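Local coordinates for protein fumarate reductase iron-sulfur subunit (Mycolicibacterium smegmatis, PDB 7D6V) that probably relays electrons from succinate oxidation through its [2Fe-2S], [4Fe-4S] and [3Fe-4S] clusters toward ubiquinone, as the iron-sulfur subunit of a succinate dehydrogenase, at residues V10-D15 and V97-L101; R69-M73 and L150-V154; R138-R143 and R176-M182. All blocks are in the same frame, centred on the assembly; numbering follows the deposited sequence.

Interaction 1: V10-D15 and V97-L101; sequences VWRGDD and VMRDL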
ATOM      1  N   VAL B  10      -8.469  -8.800 -23.768  1.00 14.70           N
ATOM      2  CA  VAL B  10      -7.275  -8.069 -23.347  1.00 14.70           C
ATOM      3  C   VAL B  10      -6.699  -7.241 -24.492  1.00 14.70           C
ATOM      4  O   VAL B  10      -6.645  -7.687 -25.645  1.00 14.70           O
ATOM      5  CB  VAL B  10      -6.233  -9.063 -22.807  1.00 14.70           C
ATOM      6  CG1 VAL B  10      -4.934  -8.361 -22.452  1.00 14.70           C
ATOM      7  CG2 VAL B  10      -6.785  -9.813 -21.611  1.00 14.70           C
ATOM      8  N   TRP B  11      -6.245  -6.027 -24.166  1.00 14.26           N
ATOM      9  CA  TRP B  11      -5.638  -5.128 -25.144  1.00 14.26           C
ATOM     10  C   TRP B  11      -4.172  -5.486 -25.377  1.00 14.26           C
ATOM     11  O   TRP B  11      -3.401  -5.632 -24.424  1.00 14.26           O
ATOM     12  CB  TRP B  11      -5.749  -3.679 -24.666  1.00 14.26           C
ATOM     13  CG  TRP B  11      -5.304  -2.656 -25.676  1.00 14.26           C
ATOM     14  CD1 TRP B  11      -6.078  -2.044 -26.613  1.00 14.26           C
ATOM     15  CD2 TRP B  11      -3.981  -2.130 -25.848  1.00 14.26           C
ATOM     16  NE1 TRP B  11      -5.325  -1.173 -27.356  1.00 14.26           N
ATOM     17  CE2 TRP B  11      -4.033  -1.208 -26.908  1.00 14.26           C
ATOM     18  CE3 TRP B  11      -2.758  -2.352 -25.211  1.00 14.26           C
ATOM     19  CZ2 TRP B  11      -2.913  -0.509 -27.341  1.00 14.26           C
ATOM     20  CZ3 TRP B  11      -1.650  -1.659 -25.644  1.00 14.26           C
ATOM     21  CH2 TRP B  11      -1.732  -0.750 -26.699  1.00 14.26           C
ATOM     22  N   ARG B  12      -3.785  -5.617 -26.645  1.00 14.46           N
ATOM     23  CA  ARG B  12      -2.414  -5.928 -27.033  1.00 14.46           C
ATOM     24  C   ARG B  12      -1.872  -4.844 -27.953  1.00 14.46           C
ATOM     25  O   ARG B  12      -2.593  -4.332 -28.811  1.00 14.46           O
ATOM     26  CB  ARG B  12      -2.320  -7.286 -27.747  1.00 14.46           C
ATOM     27  CG  ARG B  12      -2.998  -8.440 -27.046  1.00 14.46           C
ATOM     28  CD  ARG B  12      -2.309  -8.818 -25.752  1.00 14.46           C
ATOM     29  NE  ARG B  12      -0.860  -8.925 -25.890  1.00 14.46           N
ATOM     30  CZ  ARG B  12      -0.212 -10.050 -26.171  1.00 14.46           C
ATOM     31  NH1 ARG B  12       1.108 -10.049 -26.270  1.00 14.46           N
ATOM     32  NH2 ARG B  12      -0.881 -11.175 -26.363  1.00 14.46           N
ATOM     33  N   GLY B  13      -0.607  -4.501 -27.780  1.00 15.20           N
ATOM     34  CA  GLY B  13       0.043  -3.542 -28.648  1.00 15.20           C
ATOM     35  C   GLY B  13       1.126  -2.789 -27.905  1.00 15.20           C
ATOM     36  O   GLY B  13       1.532  -3.165 -26.811  1.00 15.20           O
ATOM     37  N   ASP B  14       1.588  -1.714 -28.533  1.00 17.74           N
ATOM     38  CA  ASP B  14       2.602  -0.838 -27.954  1.00 17.74           C
ATOM     39  C   ASP B  14       2.261   0.595 -28.347  1.00 17.74           C
ATOM     40  O   ASP B  14       1.147   0.896 -28.785  1.00 17.74           O
ATOM     41  CB  ASP B  14       4.019  -1.263 -28.376  1.00 17.74           C
ATOM     42  CG  ASP B  14       4.185  -1.367 -29.881  1.00 17.74           C
ATOM     43  OD1 ASP B  14       4.864  -2.310 -30.334  1.00 17.74           O
ATOM     44  OD2 ASP B  14       3.649  -0.514 -30.613  1.00 17.74           O
ATOM     45  N   ASP B  15       3.229   1.500 -28.183  1.00 20.02           N
ATOM     46  CA  ASP B  15       3.016   2.917 -28.446  1.00 20.02           C
ATOM     47  C   ASP B  15       2.754   3.232 -29.914  1.00 20.02           C
ATOM     48  O   ASP B  15       2.329   4.352 -30.215  1.00 20.02           O
ATOM     49  CB  ASP B  15       4.221   3.724 -27.962  1.00 20.02           C
ATOM     50  CG  ASP B  15       5.525   3.253 -28.576  1.00 20.02           C
ATOM     51  OD1 ASP B  15       6.560   3.913 -28.348  1.00 20.02           O
ATOM     52  OD2 ASP B  15       5.520   2.224 -29.282  1.00 20.02           O
ATOM     53  N   VAL B  97       1.704   4.342 -23.073  1.00 15.04           N
ATOM     54  CA  VAL B  97       1.693   2.887 -23.023  1.00 15.04           C
ATOM     55  C   VAL B  97       3.083   2.362 -23.361  1.00 15.04           C
ATOM     56  O   VAL B  97       3.686   2.766 -24.361  1.00 15.04           O
ATOM     57  CB  VAL B  97       0.625   2.315 -23.972  1.00 15.04           C
ATOM     58  CG1 VAL B  97       0.798   2.850 -25.383  1.00 15.04           C
ATOM     59  CG2 VAL B  97       0.663   0.804 -23.972  1.00 15.04           C
ATOM     60  N   MET B  98       3.610   1.490 -22.501  1.00 15.66           N
ATOM     61  CA  MET B  98       4.846   0.786 -22.826  1.00 15.66           C
ATOM     62  C   MET B  98       4.557  -0.418 -23.710  1.00 15.66           C
ATOM     63  O   MET B  98       5.026  -0.498 -24.850  1.00 15.66           O
ATOM     64  CB  MET B  98       5.558   0.345 -21.545  1.00 15.66           C
ATOM     65  CG  MET B  98       6.389   1.417 -20.876  1.00 15.66           C
ATOM     66  SD  MET B  98       7.001   0.873 -19.273  1.00 15.66           S
ATOM     67  CE  MET B  98       8.071   2.235 -18.836  1.00 15.66           C
ATOM     68  N   ARG B  99       3.773  -1.358 -23.198  1.00 15.48           N
ATOM     69  CA  ARG B  99       3.323  -2.505 -23.966  1.00 15.48           C
ATOM     70  C   ARG B  99       1.941  -2.879 -23.440  1.00 15.48           C
ATOM     71  O   ARG B  99       1.256  -2.044 -22.842  1.00 15.48           O
ATOM     72  CB  ARG B  99       4.357  -3.639 -23.901  1.00 15.48           C
ATOM     73  CG  ARG B  99       4.396  -4.475 -25.160  1.00 15.48           C
ATOM     74  CD  ARG B  99       5.137  -5.767 -24.955  1.00 15.48           C
ATOM     75  NE  ARG B  99       4.872  -6.704 -26.037  1.00 15.48           N
ATOM     76  CZ  ARG B  99       5.023  -8.017 -25.937  1.00 15.48           C
ATOM     77  NH1 ARG B  99       5.446  -8.549 -24.801  1.00 15.48           N
ATOM     78  NH2 ARG B  99       4.752  -8.794 -26.974  1.00 15.48           N
ATOM     79  N   ASP B 100       1.544  -4.138 -23.635  1.00 14.59           N
ATOM     80  CA  ASP B 100       0.146  -4.555 -23.556  1.00 14.59           C
ATOM     81  C   ASP B 100      -0.622  -3.957 -22.379  1.00 14.59           C
ATOM     82  O   ASP B 100      -1.583  -3.208 -22.573  1.00 14.59           O
ATOM     83  CB  ASP B 100       0.090  -6.083 -23.505  1.00 14.59           C
ATOM     84  CG  ASP B 100       1.024  -6.730 -24.500  1.00 14.59           C
ATOM     85  OD1 ASP B 100       0.923  -6.420 -25.703  1.00 14.59           O
ATOM     86  OD2 ASP B 100       1.869  -7.544 -24.083  1.00 14.59           O
ATOM     87  N   LEU B 101      -0.211  -4.255 -21.150  1.00 13.85           N
ATOM     88  CA  LEU B 101      -0.906  -3.737 -19.976  1.00 13.85           C
ATOM     89  C   LEU B 101      -0.024  -2.840 -19.123  1.00 13.85           C
ATOM     90  O   LEU B 101      -0.414  -2.485 -18.008  1.00 13.85           O
ATOM     91  CB  LEU B 101      -1.456  -4.882 -19.124  1.00 13.85           C
ATOM     92  CG  LEU B 101      -2.536  -5.766 -19.749  1.00 13.85           C
ATOM     93  CD1 LEU B 101      -3.001  -6.809 -18.754  1.00 13.85           C
ATOM     94  CD2 LEU B 101      -3.703  -4.936 -20.245  1.00 13.85           C
TER

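Interaction 2: R69-M73 and L150-V154; sequences RPRLM and LCQNV. With SF4 (iron/sulfur cluster), chain F.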
ATOM      1  N   ARG B  69     -13.167   0.488 -15.574  1.00 14.31           N
ATOM      2  CA  ARG B  69     -12.949   1.086 -14.269  1.00 14.31           C
ATOM      3  C   ARG B  69     -11.510   0.889 -13.829  1.00 14.31           C
ATOM      4  O   ARG B  69     -11.010  -0.241 -13.868  1.00 14.31           O
ATOM      5  CB  ARG B  69     -13.888   0.466 -13.230  1.00 14.31           C
ATOM      6  CG  ARG B  69     -15.258   0.100 -13.754  1.00 14.31           C
ATOM      7  CD  ARG B  69     -16.120   1.329 -13.928  1.00 14.31           C
ATOM      8  NE  ARG B  69     -16.345   2.008 -12.656  1.00 14.31           N
ATOM      9  CZ  ARG B  69     -17.420   1.833 -11.896  1.00 14.31           C
ATOM     10  NH1 ARG B  69     -18.377   1.001 -12.278  1.00 14.31           N
ATOM     11  NH2 ARG B  69     -17.537   2.492 -10.754  1.00 14.31           N
ATOM     12  N   PRO B  70     -10.819   1.946 -13.406  1.00 13.30           N
ATOM     13  CA  PRO B  70      -9.465   1.776 -12.862  1.00 13.30           C
ATOM     14  C   PRO B  70      -9.453   0.951 -11.585  1.00 13.30           C
ATOM     15  O   PRO B  70      -9.999   1.365 -10.558  1.00 13.30           O
ATOM     16  CB  PRO B  70      -9.010   3.218 -12.606  1.00 13.30           C
ATOM     17  CG  PRO B  70      -9.876   4.054 -13.484  1.00 13.30           C
ATOM     18  CD  PRO B  70     -11.196   3.364 -13.505  1.00 13.30           C
ATOM     19  N   ARG B  71      -8.825  -0.219 -11.643  1.00 14.49           N
ATOM     20  CA  ARG B  71      -8.789  -1.173 -10.548  1.00 14.49           C
ATOM     21  C   ARG B  71      -7.377  -1.718 -10.377  1.00 14.49           C
ATOM     22  O   ARG B  71      -6.479  -1.465 -11.184  1.00 14.49           O
ATOM     23  CB  ARG B  71      -9.755  -2.341 -10.789  1.00 14.49           C
ATOM     24  CG  ARG B  71     -11.220  -1.977 -10.903  1.00 14.49           C
ATOM     25  CD  ARG B  71     -11.745  -1.427  -9.599  1.00 14.49           C
ATOM     26  NE  ARG B  71     -11.520  -2.358  -8.499  1.00 14.49           N
ATOM     27  CZ  ARG B  71     -12.340  -3.352  -8.175  1.00 14.49           C
ATOM     28  NH1 ARG B  71     -13.449  -3.556  -8.870  1.00 14.49           N
ATOM     29  NH2 ARG B  71     -12.043  -4.144  -7.155  1.00 14.49           N
ATOM     30  N   LEU B  72      -7.192  -2.465  -9.292  1.00 15.10           N
ATOM     31  CA  LEU B  72      -6.042  -3.341  -9.131  1.00 15.10           C
ATOM     32  C   LEU B  72      -6.431  -4.737  -9.595  1.00 15.10           C
ATOM     33  O   LEU B  72      -7.488  -5.247  -9.216  1.00 15.10           O
ATOM     34  CB  LEU B  72      -5.573  -3.385  -7.678  1.00 15.10           C
ATOM     35  CG  LEU B  72      -5.005  -2.120  -7.039  1.00 15.10           C
ATOM     36  CD1 LEU B  72      -4.784  -2.355  -5.561  1.00 15.10           C
ATOM     37  CD2 LEU B  72      -3.713  -1.706  -7.714  1.00 15.10           C
ATOM     38  N   MET B  73      -5.584  -5.346 -10.426  1.00 16.44           N
ATOM     39  CA  MET B  73      -5.906  -6.665 -10.956  1.00 16.44           C
ATOM     40  C   MET B  73      -5.899  -7.727  -9.866  1.00 16.44           C
ATOM     41  O   MET B  73      -6.684  -8.678  -9.927  1.00 16.44           O
ATOM     42  CB  MET B  73      -4.933  -7.032 -12.073  1.00 16.44           C
ATOM     43  CG  MET B  73      -5.243  -6.359 -13.395  1.00 16.44           C
ATOM     44  SD  MET B  73      -4.142  -6.826 -14.739  1.00 16.44           S
ATOM     45  CE  MET B  73      -2.702  -5.842 -14.349  1.00 16.44           C
ATOM     46  N   LEU B 150      -3.911   5.154  -9.400  1.00 11.59           N
ATOM     47  CA  LEU B 150      -5.232   5.041 -10.007  1.00 11.59           C
ATOM     48  C   LEU B 150      -5.973   6.369  -9.943  1.00 11.59           C
ATOM     49  O   LEU B 150      -6.718   6.719 -10.866  1.00 11.59           O
ATOM     50  CB  LEU B 150      -6.035   3.939  -9.319  1.00 11.59           C
ATOM     51  CG  LEU B 150      -5.623   2.497  -9.621  1.00 11.59           C
ATOM     52  CD1 LEU B 150      -6.358   1.530  -8.715  1.00 11.59           C
ATOM     53  CD2 LEU B 150      -5.861   2.157 -11.076  1.00 11.59           C
ATOM     54  N   CYS B 151      -5.715   7.128  -8.882  1.00 11.26           N
ATOM     55  CA  CYS B 151      -6.315   8.443  -8.721  1.00 11.26           C
ATOM     56  C   CYS B 151      -5.788   9.332  -9.843  1.00 11.26           C
ATOM     57  O   CYS B 151      -6.554  10.034 -10.503  1.00 11.26           O
ATOM     58  CB  CYS B 151      -5.955   9.038  -7.359  1.00 11.26           C
ATOM     59  SG  CYS B 151      -4.189   9.326  -7.111  1.00 11.26           S
ATOM     60  N   GLN B 152      -4.473   9.295 -10.055  1.00 11.38           N
ATOM     61  CA  GLN B 152      -3.855  10.073 -11.120  1.00 11.38           C
ATOM     62  C   GLN B 152      -4.398   9.661 -12.479  1.00 11.38           C
ATOM     63  O   GLN B 152      -4.585  10.501 -13.365  1.00 11.38           O
ATOM     64  CB  GLN B 152      -2.339   9.898 -11.080  1.00 11.38           C
ATOM     65  CG  GLN B 152      -1.720  10.133  -9.722  1.00 11.38           C
ATOM     66  CD  GLN B 152      -1.384  11.586  -9.483  1.00 11.38           C
ATOM     67  OE1 GLN B 152      -1.958  12.229  -8.613  1.00 11.38           O
ATOM     68  NE2 GLN B 152      -0.445  12.110 -10.253  1.00 11.38           N
ATOM     69  N   ASN B 153      -4.638   8.363 -12.665  1.00 11.84           N
ATOM     70  CA  ASN B 153      -5.178   7.875 -13.927  1.00 11.84           C
ATOM     71  C   ASN B 153      -6.589   8.394 -14.179  1.00 11.84           C
ATOM     72  O   ASN B 153      -6.921   8.781 -15.303  1.00 11.84           O
ATOM     73  CB  ASN B 153      -5.163   6.348 -13.938  1.00 11.84           C
ATOM     74  CG  ASN B 153      -5.716   5.772 -15.218  1.00 11.84           C
ATOM     75  OD1 ASN B 153      -5.130   5.930 -16.284  1.00 11.84           O
ATOM     76  ND2 ASN B 153      -6.849   5.098 -15.118  1.00 11.84           N
ATOM     77  N   VAL B 154      -7.435   8.407 -13.151  1.00 11.59           N
ATOM     78  CA  VAL B 154      -8.852   8.645 -13.400  1.00 11.59           C
ATOM     79  C   VAL B 154      -9.180  10.135 -13.451  1.00 11.59           C
ATOM     80  O   VAL B 154     -10.196  10.525 -14.035  1.00 11.59           O
ATOM     81  CB  VAL B 154      -9.702   7.920 -12.342  1.00 11.59           C
ATOM     82  CG1 VAL B 154      -9.562   8.595 -11.007  1.00 11.59           C
ATOM     83  CG2 VAL B 154     -11.162   7.842 -12.769  1.00 11.59           C
TER
HETATM   84 FE1  SF4 F 302      -4.188   7.538  -5.443  1.00 12.21          FE
HETATM   85 FE2  SF4 F 302      -5.343   5.932  -3.161  1.00 12.21          FE
HETATM   86 FE3  SF4 F 302      -2.369   6.436  -3.300  1.00 12.21          FE
HETATM   87 FE4  SF4 F 302      -3.676   4.566  -5.277  1.00 12.21          FE
HETATM   88  S1  SF4 F 302      -3.599   4.698  -3.148  1.00 12.21           S
HETATM   89  S2  SF4 F 302      -2.446   6.304  -5.429  1.00 12.21           S
HETATM   90  S3  SF4 F 302      -5.420   5.799  -5.290  1.00 12.21           S
HETATM   91  S4  SF4 F 302      -4.111   7.670  -3.313  1.00 12.21           S

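Interaction 3: R138-R143 and R176-M182; sequences RSQEFR and RIAELDM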
ATOM      1  N   ARG B 138      -4.419  12.784  11.135  1.00 13.54           N
ATOM      2  CA  ARG B 138      -4.798  13.256   9.807  1.00 13.54           C
ATOM      3  C   ARG B 138      -3.744  12.901   8.767  1.00 13.54           C
ATOM      4  O   ARG B 138      -4.076  12.459   7.663  1.00 13.54           O
ATOM      5  CB  ARG B 138      -5.030  14.764   9.831  1.00 13.54           C
ATOM      6  CG  ARG B 138      -6.321  15.182  10.500  1.00 13.54           C
ATOM      7  CD  ARG B 138      -6.745  16.558  10.039  1.00 13.54           C
ATOM      8  NE  ARG B 138      -5.938  17.610  10.641  1.00 13.54           N
ATOM      9  CZ  ARG B 138      -6.139  18.907  10.444  1.00 13.54           C
ATOM     10  NH1 ARG B 138      -7.126  19.311   9.658  1.00 13.54           N
ATOM     11  NH2 ARG B 138      -5.359  19.799  11.030  1.00 13.54           N
ATOM     12  N   SER B 139      -2.468  13.088   9.101  1.00 13.58           N
ATOM     13  CA  SER B 139      -1.404  12.739   8.170  1.00 13.58           C
ATOM     14  C   SER B 139      -1.197  11.234   8.086  1.00 13.58           C
ATOM     15  O   SER B 139      -0.813  10.723   7.028  1.00 13.58           O
ATOM     16  CB  SER B 139      -0.106  13.434   8.574  1.00 13.58           C
ATOM     17  OG  SER B 139      -0.177  14.819   8.305  1.00 13.58           O
ATOM     18  N   GLN B 140      -1.452  10.512   9.179  1.00 13.90           N
ATOM     19  CA  GLN B 140      -1.353   9.061   9.139  1.00 13.90           C
ATOM     20  C   GLN B 140      -2.372   8.467   8.184  1.00 13.90           C
ATOM     21  O   GLN B 140      -2.123   7.413   7.592  1.00 13.90           O
ATOM     22  CB  GLN B 140      -1.541   8.489  10.541  1.00 13.90           C
ATOM     23  CG  GLN B 140      -0.266   8.401  11.340  1.00 13.90           C
ATOM     24  CD  GLN B 140      -0.432   7.584  12.596  1.00 13.90           C
ATOM     25  OE1 GLN B 140      -1.544   7.371  13.067  1.00 13.90           O
ATOM     26  NE2 GLN B 140       0.678   7.127  13.152  1.00 13.90           N
ATOM     27  N   GLU B 141      -3.529   9.115   8.035  1.00 13.82           N
ATOM     28  CA  GLU B 141      -4.493   8.643   7.043  1.00 13.82           C
ATOM     29  C   GLU B 141      -3.917   8.713   5.636  1.00 13.82           C
ATOM     30  O   GLU B 141      -4.079   7.783   4.839  1.00 13.82           O
ATOM     31  CB  GLU B 141      -5.788   9.443   7.119  1.00 13.82           C
ATOM     32  CG  GLU B 141      -6.916   8.785   6.344  1.00 13.82           C
ATOM     33  CD  GLU B 141      -7.866   9.784   5.722  1.00 13.82           C
ATOM     34  OE1 GLU B 141      -8.671   9.379   4.859  1.00 13.82           O
ATOM     35  OE2 GLU B 141      -7.812  10.971   6.101  1.00 13.82           O
ATOM     36  N   PHE B 142      -3.239   9.815   5.306  1.00 12.83           N
ATOM     37  CA  PHE B 142      -2.662   9.954   3.975  1.00 12.83           C
ATOM     38  C   PHE B 142      -1.425   9.092   3.786  1.00 12.83           C
ATOM     39  O   PHE B 142      -1.064   8.792   2.644  1.00 12.83           O
ATOM     40  CB  PHE B 142      -2.315  11.415   3.691  1.00 12.83           C
ATOM     41  CG  PHE B 142      -3.430  12.371   3.979  1.00 12.83           C
ATOM     42  CD1 PHE B 142      -4.733  12.063   3.637  1.00 12.83           C
ATOM     43  CD2 PHE B 142      -3.174  13.585   4.590  1.00 12.83           C
ATOM     44  CE1 PHE B 142      -5.756  12.944   3.901  1.00 12.83           C
ATOM     45  CE2 PHE B 142      -4.194  14.468   4.855  1.00 12.83           C
ATOM     46  CZ  PHE B 142      -5.485  14.148   4.513  1.00 12.83           C
ATOM     47  N   ARG B 143      -0.762   8.696   4.871  1.00 13.52           N
ATOM     48  CA  ARG B 143       0.386   7.808   4.721  1.00 13.52           C
ATOM     49  C   ARG B 143      -0.009   6.376   4.384  1.00 13.52           C
ATOM     50  O   ARG B 143       0.881   5.536   4.217  1.00 13.52           O
ATOM     51  CB  ARG B 143       1.245   7.812   5.986  1.00 13.52           C
ATOM     52  CG  ARG B 143       1.748   9.173   6.408  1.00 13.52           C
ATOM     53  CD  ARG B 143       2.994   9.563   5.656  1.00 13.52           C
ATOM     54  NE  ARG B 143       4.167   8.834   6.120  1.00 13.52           N
ATOM     55  CZ  ARG B 143       5.355   8.890   5.530  1.00 13.52           C
ATOM     56  NH1 ARG B 143       5.525   9.647   4.459  1.00 13.52           N
ATOM     57  NH2 ARG B 143       6.371   8.192   6.010  1.00 13.52           N
ATOM     58  N   ARG B 176      -0.273  14.543  -0.852  1.00 12.34           N
ATOM     59  CA  ARG B 176       1.040  14.576  -0.212  1.00 12.34           C
ATOM     60  C   ARG B 176       1.338  15.954   0.372  1.00 12.34           C
ATOM     61  O   ARG B 176       1.900  16.068   1.469  1.00 12.34           O
ATOM     62  CB  ARG B 176       2.111  14.167  -1.222  1.00 12.34           C
ATOM     63  CG  ARG B 176       3.529  14.454  -0.787  1.00 12.34           C
ATOM     64  CD  ARG B 176       4.173  13.234  -0.166  1.00 12.34           C
ATOM     65  NE  ARG B 176       5.589  13.454   0.103  1.00 12.34           N
ATOM     66  CZ  ARG B 176       6.124  13.465   1.317  1.00 12.34           C
ATOM     67  NH1 ARG B 176       5.364  13.265   2.381  1.00 12.34           N
ATOM     68  NH2 ARG B 176       7.423  13.674   1.464  1.00 12.34           N
ATOM     69  N   ILE B 177       0.973  17.013  -0.353  1.00 12.53           N
ATOM     70  CA  ILE B 177       1.126  18.369   0.166  1.00 12.53           C
ATOM     71  C   ILE B 177       0.293  18.555   1.429  1.00 12.53           C
ATOM     72  O   ILE B 177       0.748  19.159   2.403  1.00 12.53           O
ATOM     73  CB  ILE B 177       0.756  19.404  -0.913  1.00 12.53           C
ATOM     74  CG1 ILE B 177       1.787  19.393  -2.039  1.00 12.53           C
ATOM     75  CG2 ILE B 177       0.656  20.795  -0.314  1.00 12.53           C
ATOM     76  CD1 ILE B 177       1.406  20.255  -3.216  1.00 12.53           C
ATOM     77  N   ALA B 178      -0.939  18.042   1.429  1.00 12.83           N
ATOM     78  CA  ALA B 178      -1.774  18.124   2.626  1.00 12.83           C
ATOM     79  C   ALA B 178      -1.167  17.341   3.785  1.00 12.83           C
ATOM     80  O   ALA B 178      -1.219  17.780   4.940  1.00 12.83           O
ATOM     81  CB  ALA B 178      -3.181  17.614   2.320  1.00 12.83           C
ATOM     82  N   GLU B 179      -0.598  16.172   3.493  1.00 13.69           N
ATOM     83  CA  GLU B 179       0.039  15.358   4.523  1.00 13.69           C
ATOM     84  C   GLU B 179       1.224  16.084   5.144  1.00 13.69           C
ATOM     85  O   GLU B 179       1.429  16.024   6.362  1.00 13.69           O
ATOM     86  CB  GLU B 179       0.463  14.017   3.920  1.00 13.69           C
ATOM     87  CG  GLU B 179       0.937  12.965   4.910  1.00 13.69           C
ATOM     88  CD  GLU B 179       2.395  13.119   5.283  1.00 13.69           C
ATOM     89  OE1 GLU B 179       3.169  13.628   4.447  1.00 13.69           O
ATOM     90  OE2 GLU B 179       2.769  12.740   6.411  1.00 13.69           O
ATOM     91  N   LEU B 180       2.019  16.770   4.325  1.00 13.39           N
ATOM     92  CA  LEU B 180       3.145  17.527   4.864  1.00 13.39           C
ATOM     93  C   LEU B 180       2.685  18.790   5.582  1.00 13.39           C
ATOM     94  O   LEU B 180       3.330  19.224   6.541  1.00 13.39           O
ATOM     95  CB  LEU B 180       4.125  17.872   3.747  1.00 13.39           C
ATOM     96  CG  LEU B 180       5.003  16.715   3.275  1.00 13.39           C
ATOM     97  CD1 LEU B 180       5.711  17.071   1.988  1.00 13.39           C
ATOM     98  CD2 LEU B 180       5.999  16.341   4.351  1.00 13.39           C
ATOM     99  N   ASP B 181       1.580  19.387   5.135  1.00 13.56           N
ATOM    100  CA  ASP B 181       1.053  20.584   5.778  1.00 13.56           C
ATOM    101  C   ASP B 181       0.456  20.280   7.145  1.00 13.56           C
ATOM    102  O   ASP B 181       0.535  21.113   8.053  1.00 13.56           O
ATOM    103  CB  ASP B 181       0.009  21.234   4.872  1.00 13.56           C
ATOM    104  CG  ASP B 181      -0.203  22.699   5.180  1.00 13.56           C
ATOM    105  OD1 ASP B 181       0.740  23.491   4.993  1.00 13.56           O
ATOM    106  OD2 ASP B 181      -1.320  23.065   5.597  1.00 13.56           O
ATOM    107  N   MET B 182      -0.142  19.104   7.312  1.00 13.68           N
ATOM    108  CA  MET B 182      -0.740  18.726   8.584  1.00 13.68           C
ATOM    109  C   MET B 182       0.233  18.010   9.511  1.00 13.68           C
ATOM    110  O   MET B 182      -0.163  17.610  10.608  1.00 13.68           O
ATOM    111  CB  MET B 182      -1.973  17.851   8.346  1.00 13.68           C
ATOM    112  CG  MET B 182      -3.187  18.622   7.864  1.00 13.68           C
ATOM    113  SD  MET B 182      -4.397  17.579   7.037  1.00 13.68           S
ATOM    114  CE  MET B 182      -5.248  18.790   6.036  1.00 13.68           C
TER

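Interaction 1: V10-D15 and V97-L101
Trp-11 lays the six-membered end of its indole against the side chain of Val-97 and the backbone of Arg-99 and Asp-100: CZ3 lies 3.8 Å from CG2 of Val-97, and the ring edge meets carbonyl oxygens, with CE3 3.0 Å from O of Asp-100. Its NE1 donates a hydrogen bond to Gln-20 O of the membrane anchor subunit, so the indole joins three pieces of polypeptide. On the same strand Val-10 makes a looser apolar contact, CG1 to CD2 of Leu-101 at 4.3 Å.

The polar half of the contact centres on the buried carboxylate of Asp-100. Arg-12 NE gives a nearly straight hydrogen bond to Asp-100 OD1 (3.1 Å), the core of a salt bridge, and Arg-12 NH1 adds a weak one to OD2 at 3.4 Å. Gly-13 N also donates to OD1 of Asp-100, at 3.2 Å, while OD2 accepts from the backbone N of Ala-49. These elements belong to the [2Fe-2S] domain, a beta-grasp fold as in plant-type ferredoxins, in which strand 4-14 is the middle strand of a mixed sheet; the short, weakly bonded strand 97-99 crosses segment 10-14 at 101°, so side chains meet side chains and backbone, with no backbone-to-backbone hydrogen bond. Gly-13 has phi/psi of 150/-167, where a CB would collide with the preceding carbonyl O and crowd the Trp-11 ring. Its own O receives a CA-H...O contact from Arg-99 CA (3.4 Å). Met-98 and Arg-99 form a classic beta bulge facing strand 102-103, and the side chain of Arg-99 packs on Phe-530 of succinate dehydrogenase subunit A.

Interaction 2: R69-M73 and L150-V154
Pro-70 and Leu-150 bury far more surface here than any other residue. The CA-to-CB bonds of both point across the gap, and Pro-70 CB packs 3.7 Å from Leu-150 CD2. The proline ring also reaches the next turn of the helix, where its CG lies 4.0 Å from Val-154 CB and 3.6 Å from Asn-153 ND2; that amide nitrogen is hydrogen-bonded to Glu-65. Leu-150 in turn sets CD1 4.2 Å from Leu-72 CG and CD2 3.7 Å from the carbonyl O of Arg-71. No hydrogen bond links the segments. Strand 70-72, half of a two-stranded hairpin with 63-65, belongs to the [2Fe-2S] domain, whereas helix 150-154 belongs to the [4Fe-4S] dicluster domain, so this apolar patch is part of the interdomain interface. The side chain of Leu-72 lies about 4 Å from the [2Fe-2S] cluster. On the helix, Cys-151 turns away from the strand, and its SG ligates FE1 of the [4Fe-4S] cluster at 2.4 Å.

Interaction 3: R138-R143 and R176-M182
Helices 138-142 and 176-181 run roughly antiparallel, their axes 8.6 Å apart at closest approach and 150° between directions, and they come nearest where Ser-139 CA sits 4.7 Å from Glu-179 CA. This closeness lets Ser-139 OG donate a 2.8 Å hydrogen bond to the backbone O of Glu-179, near the C-terminal end of its helix. Phe-142, one turn beyond Ser-139, brings CD2 to 3.7 Å from Glu-179 CA and CE2 to 4.2 Å from Ala-178 CB. Met-182 completes the packing with a Met-aromatic contact: its SD lies at the edge of the Phe-142 ring, 3.8 Å from CE2. The same sulfur sits over one face of the Arg-138 guanidinium, 3.9 Å from NE. Both helices belong to the [4Fe-4S] dicluster domain, and helix 219-235 packs against both, through Ala-223 on Phe-142 and Met-227 on Ala-178. Glu-179 OE1 pairs with Arg-176 NH1 at 3.0 Å, within its own helix, whereas Arg-143 forms a salt bridge with Glu-139 of succinate dehydrogenase subunit A. Arg-138 NH1 donates to Gly-215 O of the membrane anchor subunit.

Interaction 2 lies nearest the centre of the chain, about 6 Å from it, and is largely apolar, without hydrogen bonds; it joins the two cluster-binding domains. The other two lie farther out, on opposite sides of that centre, with about 35 Å between their own centres. Interaction 1 stays within the [2Fe-2S] domain, is partly buried and relies on a salt bridge, whereas interaction 3 lies within the dicluster domain, buried where both other subunits reach it, and combines one hydrogen bond with aromatic and sulfur packing. Interactions 1 and 2 touch through Leu-101 CD1 and Met-73 SD, 4.2 Å apart. Interactions 2 and 3 do not touch, but they use successive helices, 150-154 following 133-142.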